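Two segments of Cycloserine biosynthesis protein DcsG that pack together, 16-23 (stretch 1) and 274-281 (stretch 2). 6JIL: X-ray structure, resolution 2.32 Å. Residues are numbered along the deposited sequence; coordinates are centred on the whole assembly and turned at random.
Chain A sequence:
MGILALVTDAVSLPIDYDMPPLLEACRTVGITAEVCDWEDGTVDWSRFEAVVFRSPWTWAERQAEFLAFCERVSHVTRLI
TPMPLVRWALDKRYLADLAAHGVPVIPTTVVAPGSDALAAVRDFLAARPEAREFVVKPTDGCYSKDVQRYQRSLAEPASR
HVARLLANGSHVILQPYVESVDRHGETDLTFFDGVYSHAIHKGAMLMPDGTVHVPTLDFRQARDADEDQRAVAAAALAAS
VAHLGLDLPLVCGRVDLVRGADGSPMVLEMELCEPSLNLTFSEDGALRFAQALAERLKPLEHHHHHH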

# COMPACT_ATOMS: atom_id res chain seq x y z
N ASP A 16 -3.64 -3.87 -13.69
CA ASP A 16 -2.64 -2.83 -13.49
C ASP A 16 -2.91 -1.76 -14.53
O ASP A 16 -2.23 -1.69 -15.55
CB ASP A 16 -1.23 -3.39 -13.70
CG ASP A 16 -0.14 -2.35 -13.46
OD1 ASP A 16 -0.47 -1.18 -13.21
OD2 ASP A 16 1.05 -2.72 -13.53
N TYR A 17 -3.92 -0.94 -14.27
CA TYR A 17 -4.32 0.13 -15.19
C TYR A 17 -3.19 1.10 -15.47
O TYR A 17 -3.23 1.82 -16.47
CB TYR A 17 -5.54 0.87 -14.63
CG TYR A 17 -6.57 -0.09 -14.10
CD1 TYR A 17 -6.96 -0.05 -12.77
CD2 TYR A 17 -7.08 -1.11 -14.91
CE1 TYR A 17 -7.83 -1.02 -12.25
CE2 TYR A 17 -7.94 -2.07 -14.40
CZ TYR A 17 -8.32 -2.02 -13.07
OH TYR A 17 -9.15 -3.00 -12.56
N ASP A 18 -2.17 1.10 -14.62
CA ASP A 18 -1.04 2.01 -14.77
C ASP A 18 0.00 1.59 -15.82
O ASP A 18 0.65 2.44 -16.43
CB ASP A 18 -0.34 2.20 -13.42
CG ASP A 18 -1.24 2.85 -12.38
OD1 ASP A 18 -1.14 2.47 -11.19
OD2 ASP A 18 -2.04 3.75 -12.74
N MSE A 19 0.16 0.29 -16.05
CA MSE A 19 1.18 -0.17 -17.00
C MSE A 19 1.13 0.44 -18.40
O MSE A 19 2.15 0.90 -18.90
CB MSE A 19 1.17 -1.69 -17.11
CG MSE A 19 2.48 -2.25 -17.66
SE MSE A 19 4.02 -1.84 -16.51
CE MSE A 19 3.73 -3.22 -15.17
N PRO A 20 -0.05 0.45 -19.05
CA PRO A 20 -0.13 1.03 -20.40
C PRO A 20 0.37 2.48 -20.45
O PRO A 20 1.25 2.82 -21.24
CB PRO A 20 -1.61 0.91 -20.74
CG PRO A 20 -2.02 -0.34 -20.02
CD PRO A 20 -1.32 -0.19 -18.67
N PRO A 21 -0.19 3.37 -19.60
CA PRO A 21 0.27 4.75 -19.63
C PRO A 21 1.73 4.92 -19.16
O PRO A 21 2.44 5.80 -19.65
CB PRO A 21 -0.73 5.47 -18.72
CG PRO A 21 -1.15 4.39 -17.77
CD PRO A 21 -1.31 3.20 -18.65
N LEU A 22 2.16 4.09 -18.23
CA LEU A 22 3.53 4.17 -17.72
C LEU A 22 4.53 3.83 -18.82
O LEU A 22 5.59 4.46 -18.92
CB LEU A 22 3.74 3.24 -16.52
CG LEU A 22 5.17 3.10 -15.98
CD1 LEU A 22 5.78 4.49 -15.73
CD2 LEU A 22 5.17 2.28 -14.69
N LEU A 23 4.20 2.84 -19.64
CA LEU A 23 5.08 2.45 -20.74
C LEU A 23 5.22 3.57 -21.77
O LEU A 23 6.31 3.81 -22.29
CB LEU A 23 4.55 1.18 -21.41
CG LEU A 23 4.68 -0.14 -20.64
CD1 LEU A 23 4.03 -1.26 -21.43
CD2 LEU A 23 6.15 -0.44 -20.40
N GLU A 274 5.09 -1.16 -4.35
CA GLU A 274 4.40 -1.45 -5.61
C GLU A 274 2.96 -0.92 -5.56
O GLU A 274 2.00 -1.69 -5.60
CB GLU A 274 4.39 -2.96 -5.85
CG GLU A 274 4.25 -3.81 -4.60
CD GLU A 274 3.07 -3.40 -3.74
OE1 GLU A 274 3.12 -2.31 -3.13
OE2 GLU A 274 2.08 -4.16 -3.67
N PRO A 275 2.80 0.40 -5.49
CA PRO A 275 1.47 1.02 -5.43
C PRO A 275 0.72 1.18 -6.74
O PRO A 275 1.30 1.37 -7.81
CB PRO A 275 1.77 2.38 -4.85
CG PRO A 275 3.05 2.73 -5.58
CD PRO A 275 3.84 1.44 -5.42
N SER A 276 -0.60 1.10 -6.63
CA SER A 276 -1.44 1.39 -7.77
C SER A 276 -1.33 2.91 -7.65
O SER A 276 -1.51 3.45 -6.55
CB SER A 276 -2.87 0.93 -7.52
OG SER A 276 -3.79 1.66 -8.31
N LEU A 277 -1.02 3.59 -8.74
CA LEU A 277 -0.86 5.04 -8.69
C LEU A 277 -2.01 5.87 -9.27
O LEU A 277 -2.05 7.08 -9.06
CB LEU A 277 0.46 5.40 -9.38
CG LEU A 277 1.69 4.83 -8.68
CD1 LEU A 277 2.88 4.83 -9.62
CD2 LEU A 277 2.00 5.66 -7.44
N ASN A 278 -2.93 5.23 -9.98
CA ASN A 278 -4.07 5.91 -10.60
C ASN A 278 -3.62 6.91 -11.66
O ASN A 278 -4.20 8.00 -11.79
CB ASN A 278 -4.91 6.64 -9.53
CG ASN A 278 -5.50 5.69 -8.51
OD1 ASN A 278 -6.14 4.70 -8.86
ND2 ASN A 278 -5.29 5.98 -7.23
N LEU A 279 -2.60 6.54 -12.42
CA LEU A 279 -2.07 7.41 -13.47
C LEU A 279 -3.11 7.87 -14.47
O LEU A 279 -3.07 9.01 -14.93
CB LEU A 279 -0.94 6.68 -14.21
CG LEU A 279 0.26 6.23 -13.38
CD1 LEU A 279 1.30 5.57 -14.29
CD2 LEU A 279 0.87 7.42 -12.65
N THR A 280 -4.05 6.99 -14.81
CA THR A 280 -5.07 7.31 -15.79
C THR A 280 -6.15 8.28 -15.30
O THR A 280 -7.07 8.63 -16.05
CB THR A 280 -5.74 6.02 -16.34
OG1 THR A 280 -6.43 5.35 -15.29
CG2 THR A 280 -4.67 5.09 -16.90
N PHE A 281 -6.04 8.71 -14.05
CA PHE A 281 -7.00 9.66 -13.49
C PHE A 281 -6.42 11.07 -13.43
O PHE A 281 -7.07 11.99 -12.94
CB PHE A 281 -7.43 9.27 -12.07
CG PHE A 281 -8.42 8.15 -12.02
CD1 PHE A 281 -8.00 6.83 -12.11
CD2 PHE A 281 -9.78 8.42 -11.86
CE1 PHE A 281 -8.92 5.79 -12.03
CE2 PHE A 281 -10.70 7.39 -11.79
CZ PHE A 281 -10.27 6.07 -11.87
O HOH W 1 -4.49 4.19 -13.40

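Residues 16-23 and 274-281 meet across at least 257 positions of sequence and bury 318 Å² between them, both sides summed. The first stretch makes a type I turn from Asp16 to Met19 and runs on into a helix; the second is an irregular loop that tightens into a 3-10 segment at Leu279-Phe281. The backbones come closest at Asp18 and Leu279, whose CA atoms lie 5.6 Å apart.

Hydrogen bonding across the contact centres on the buried carboxylate of Asp18. Its CA-to-CB bond points sideways, but with chi1 in the m well the end of the side chain comes nearer to the loop, where successive backbone amides are turned toward it. Leu277 N donates to Asp18 OD1 at 2.7 Å with a nearly straight angle of 163°, and Leu279 N donates to Asp18 OD2 at 2.9 Å. Between them, Asn278 N adds a weak bond to Asp18 OD1 at 3.5 Å. The positive phi and psi of Asn278 (64° and 39°) accompany this bend of the chain, while its own CA-to-CB bond points away from the first stretch. Carboxylate oxygens are strong acceptors, so one side chain can take bonds from several neighbouring loop amides.

A water extends this network. Water 1 donates to Asp18 OD2 at 2.6 Å and accepts from Thr280 N at 3.2 Å, linking the carboxylate to an amide that lies 4.3 Å from Asp18 OD2, too far for direct bonding.

Apolar contacts lie beside the polar centre. The CA-to-CB bond of Leu279 points toward the first stretch, and the side chain packs against two helix residues: Leu279 CD1 lies 4.0 Å from Leu22 CB, and Leu279 CB lies 4.2 Å from Pro21 CG. The Pro21 ring also meets the methyl of Thr280, with Pro21 CG 3.7 Å from Thr280 CG2. That same methyl, Thr280 CG2, sits 3.6 Å from Tyr17 O, so the threonine touches both the turn and the first part of the helix.

Bonds within each stretch support these positions. Asp16 caps the turn: its OD1 accepts weak bonds from Asp18 N at 3.2 Å and Met19 N at 3.3 Å, and Met19 N also donates to Asp16 O at 3.1 Å. Helical pairing follows, with Leu22 N to Asp18 O at 2.9 Å, so Asp18 serves the helix through its carbonyl and the loop through its carboxylate. In the second stretch, Phe281 N donates to Asn278 O at 3.0 Å, closing the tight turn that carries Leu279 and Thr280.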